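Local coordinates for activator of Hsp90 ATPase homologue 1/2-like C-terminal domain-containing protein (Staphylococcus saprophyticus subsp. saprophyticus, PDB 3Q6A) that is of unknown function but belongs to the AHA1 family, whose namesake stimulates the ATPase of Hsp90, at the interface of chains A and B. Numbering follows the deposited sequence. Chains: chain A/B, uncharacterized protein.

Contact 1: the interface of chains A and B. Residues chain A 5, 109, 113-114; chain B 110, 113-114.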
# COMPACT_ATOMS: atom_id res chain seq x y z
N THR A 5 -9.90 4.36 3.72
CA THR A 5 -8.66 4.57 2.99
C THR A 5 -8.98 5.29 1.68
O THR A 5 -9.94 4.96 0.98
CB THR A 5 -7.95 3.22 2.68
OG1 THR A 5 -7.91 2.41 3.87
CG2 THR A 5 -6.52 3.45 2.19
N LYS A 109 -6.28 -2.63 7.42
CA LYS A 109 -5.83 -1.36 6.85
C LYS A 109 -4.78 -1.66 5.78
O LYS A 109 -4.80 -1.10 4.67
CB LYS A 109 -5.23 -0.49 7.94
CG LYS A 109 -4.68 0.82 7.41
CD LYS A 109 -5.81 1.69 6.87
CE LYS A 109 -5.27 3.07 6.48
NZ LYS A 109 -6.43 3.95 6.11
N VAL A 113 -4.91 -0.62 1.79
CA VAL A 113 -3.86 0.22 1.21
C VAL A 113 -3.14 -0.49 0.07
O VAL A 113 -2.87 0.10 -0.99
CB VAL A 113 -2.86 0.68 2.29
CG1 VAL A 113 -1.70 1.44 1.63
CG2 VAL A 113 -3.56 1.56 3.31
N TYR A 114 -2.80 -1.76 0.30
CA TYR A 114 -2.13 -2.55 -0.72
C TYR A 114 -3.00 -2.74 -1.96
O TYR A 114 -2.53 -2.55 -3.09
CB TYR A 114 -1.72 -3.92 -0.18
CG TYR A 114 -0.94 -4.74 -1.19
CD1 TYR A 114 0.31 -4.32 -1.62
CD2 TYR A 114 -1.47 -5.91 -1.72
CE1 TYR A 114 1.04 -5.06 -2.55
CE2 TYR A 114 -0.76 -6.66 -2.66
CZ TYR A 114 0.50 -6.23 -3.07
OH TYR A 114 1.21 -6.94 -4.01
N GLU B 110 -0.46 2.82 7.19
CA GLU B 110 -0.76 3.21 5.83
C GLU B 110 0.51 3.72 5.14
O GLU B 110 0.81 3.33 4.03
CB GLU B 110 -1.81 4.32 5.84
CG GLU B 110 -2.14 4.88 4.48
CD GLU B 110 -3.22 5.91 4.58
OE1 GLU B 110 -2.97 6.95 5.22
OE2 GLU B 110 -4.32 5.67 4.05
N VAL B 113 2.90 0.76 4.40
CA VAL B 113 2.40 -0.12 3.35
C VAL B 113 2.49 0.56 2.00
O VAL B 113 2.90 -0.05 1.03
CB VAL B 113 0.94 -0.52 3.59
CG1 VAL B 113 0.45 -1.41 2.44
CG2 VAL B 113 0.83 -1.27 4.93
N TYR B 114 2.09 1.82 1.93
CA TYR B 114 2.16 2.54 0.67
C TYR B 114 3.62 2.65 0.16
O TYR B 114 3.91 2.36 -0.99
CB TYR B 114 1.57 3.94 0.82
CG TYR B 114 1.50 4.69 -0.48
CD1 TYR B 114 0.77 4.18 -1.56
CD2 TYR B 114 2.18 5.89 -0.66
CE1 TYR B 114 0.74 4.85 -2.79
CE2 TYR B 114 2.14 6.58 -1.89
CZ TYR B 114 1.42 6.05 -2.94
OH TYR B 114 1.37 6.73 -4.15
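Helix 102-125 of chain A packs against the same helix of chain B, and strand 3-9 of chain A adds A:Thr5 beside it, so that A:Val113 meets B:Val113 while A:Lys109 and A:Thr5 meet B:Glu110. The two helices run in the same direction, as expected when a two-fold axis passes between them lengthwise. At the valine pair the backbones come close, with the CA atoms of A:Val113 and B:Val113 6.6 Å apart. Each valine turns its CG1 methyl anti to the backbone N (chi1 174° in A:Val113) and toward its twin, and A:Val113 CG1 lies 3.7 Å from B:Val113 CG1. The same methyl of A:Val113 rests 3.8 Å from the backbone N of B:Tyr114, at the foot of the opposing helical turn.

The other methyl, A:Val113 CG2, bears on the flank of B:Glu110 3.8 Å from its CG, the two side chains meeting at about a right angle. B:Glu110 is stretched out through chi2 (177°), which carries its carboxylate past this methyl to the chain A ammonium group. A:Lys109 approaches obliquely: its CE packs 3.7 Å from B:Glu110 CB, and its NZ forms a salt bridge with the carboxylate oxygen B:Glu110 OE2 at 3.4 Å, a length at which any hydrogen bond is weak. The angle from A:Lys109 CE through A:Lys109 NZ to B:Glu110 OE2 is 88°, somewhat short of tetrahedral, in keeping with a weak bond that is probably mainly electrostatic. NZ of A:Lys109 also donates a hydrogen bond of 3.1 Å to the hydroxyl OG1 of A:Thr5, which helps to position the ammonium group. The methyl CG2 of A:Thr5 borders B:Glu110 OE2 at 3.6 Å.

Within each subunit the site lies partway along the C-terminal helix, on its outward face, where the edge of the N-terminal strand runs beside it.

Contact 2: the interface of chains A and B. Residues chain A 1, 105-106, 109; chain B 105-106, 109.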
# COMPACT_ATOMS: atom_id res chain seq x y z
N MSE A 1 -15.91 1.31 14.93
CA MSE A 1 -14.87 2.06 14.17
C MSE A 1 -14.79 1.60 12.72
O MSE A 1 -14.88 0.39 12.44
CB MSE A 1 -13.50 1.87 14.80
CG MSE A 1 -12.65 3.12 14.74
SE MSE A 1 -10.77 2.77 14.50
CE MSE A 1 -10.50 3.92 12.97
N LEU A 105 -7.35 -4.44 13.02
CA LEU A 105 -7.51 -3.15 12.34
C LEU A 105 -6.30 -2.87 11.45
O LEU A 105 -6.44 -2.40 10.31
CB LEU A 105 -7.67 -2.02 13.37
CG LEU A 105 -9.03 -1.91 14.06
CD1 LEU A 105 -8.91 -1.14 15.37
CD2 LEU A 105 -10.02 -1.24 13.12
N LEU A 106 -5.11 -3.15 11.98
CA LEU A 106 -3.88 -2.90 11.25
C LEU A 106 -3.76 -3.83 10.04
O LEU A 106 -3.27 -3.43 8.99
CB LEU A 106 -2.69 -3.08 12.20
CG LEU A 106 -1.68 -1.94 12.36
CD1 LEU A 106 -2.37 -0.60 12.37
CD2 LEU A 106 -0.90 -2.13 13.66
N LYS A 109 -6.28 -2.63 7.42
CA LYS A 109 -5.83 -1.36 6.85
C LYS A 109 -4.78 -1.66 5.78
O LYS A 109 -4.80 -1.10 4.67
CB LYS A 109 -5.23 -0.49 7.94
CG LYS A 109 -4.68 0.82 7.41
CD LYS A 109 -5.81 1.69 6.87
CE LYS A 109 -5.27 3.07 6.48
NZ LYS A 109 -6.43 3.95 6.11
N LEU B 105 -1.80 4.89 14.77
CA LEU B 105 -1.32 3.58 14.33
C LEU B 105 -1.75 3.32 12.89
O LEU B 105 -0.94 2.92 12.06
CB LEU B 105 -1.89 2.45 15.21
CG LEU B 105 -1.39 2.34 16.66
CD1 LEU B 105 -2.06 1.17 17.34
CD2 LEU B 105 0.11 2.16 16.67
N LEU B 106 -3.04 3.53 12.60
CA LEU B 106 -3.54 3.28 11.26
C LEU B 106 -2.86 4.16 10.23
O LEU B 106 -2.54 3.70 9.13
CB LEU B 106 -5.06 3.49 11.21
CG LEU B 106 -5.93 2.46 11.95
CD1 LEU B 106 -7.35 2.97 12.10
CD2 LEU B 106 -5.92 1.16 11.18
N LYS B 109 0.74 2.89 9.70
CA LYS B 109 0.68 1.62 8.97
C LYS B 109 0.47 1.92 7.48
O LYS B 109 1.13 1.34 6.60
CB LYS B 109 -0.47 0.76 9.50
CG LYS B 109 -0.54 -0.63 8.87
CD LYS B 109 0.68 -1.49 9.26
CE LYS B 109 0.59 -2.88 8.59
NZ LYS B 109 1.77 -3.72 8.95
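A:Leu106 packs on the aliphatic stem of B:Lys109, and B:Leu106 on that of A:Lys109, where the long C-terminal helices of the AHA1 family's helix-grip fold meet across the two-fold axis. The two leucines, together with B:Lys109, bury most of the surface here. Although the CA atoms of A:Leu106 and B:Leu106 are 6.2 Å apart, each side chain finds its nearest apolar partner on the other helix mainly at position 109, one turn further along.

A:Leu106 meets B:Lys109 at a slant. Its CD1 methyl sits 3.7 Å from B:Lys109 CB and 3.8 Å from the carbonyl O of B:Leu105, filling the groove between successive turns of the chain B helix. A:Leu106 CG rests against the lysine stem, 3.9 Å from both CG and CD of B:Lys109. The stem is bent at chi2 (66°) and extended beyond, which carries its methylenes slantwise past the leucine CG and brings CE near the carbonyl O of A:Leu106. Such carbonyls are approached by carbon atoms, and polar groups do not pair across this patch.

On the opposite side B:Leu106 uses CD2 for the equivalent contact, 3.7 Å from A:Lys109 CB, with the carbonyl O of A:Leu105 also close to that methyl. The CB and CG methylenes of A:Lys109 thus add an apolar flank.

B:Leu106 has CG anti to its carbonyl carbon (chi1 -70°), a staggered form that turns CD2 toward the chain A helix and CD1 outward to the N-terminal segment. A:Leu106 is modelled in a strained form in which CD1 takes the part that CD2 plays in its twin; this may be an alternative fit to similar methyl positions and is no evidence of asymmetric packing. The outward methyl, B:Leu106 CD1, meets the selenomethionine A:Met1 tip to tip; the 3.4 Å to A:Met1 CE is tight, but A:Met1 is poorly ordered and the detail is doubtful.

Contact 1 and contact 2 lie about 9 Å apart, measured between the centres of their C-alpha atoms, and occupy consecutive turns of helix 102-125 in both chains. A:Lys109 belongs to both: its methylene stem serves the apolar patch of contact 2, while its ammonium end serves the charged rim of contact 1. Together they form one continuous seam along the two-fold axis, mainly apolar and without polar pairing toward the start of the helix, and mixed further down. Residues from strand 3-9 and the segment ahead of it flank the seam. The dimer of the crystal may not be the biological assembly.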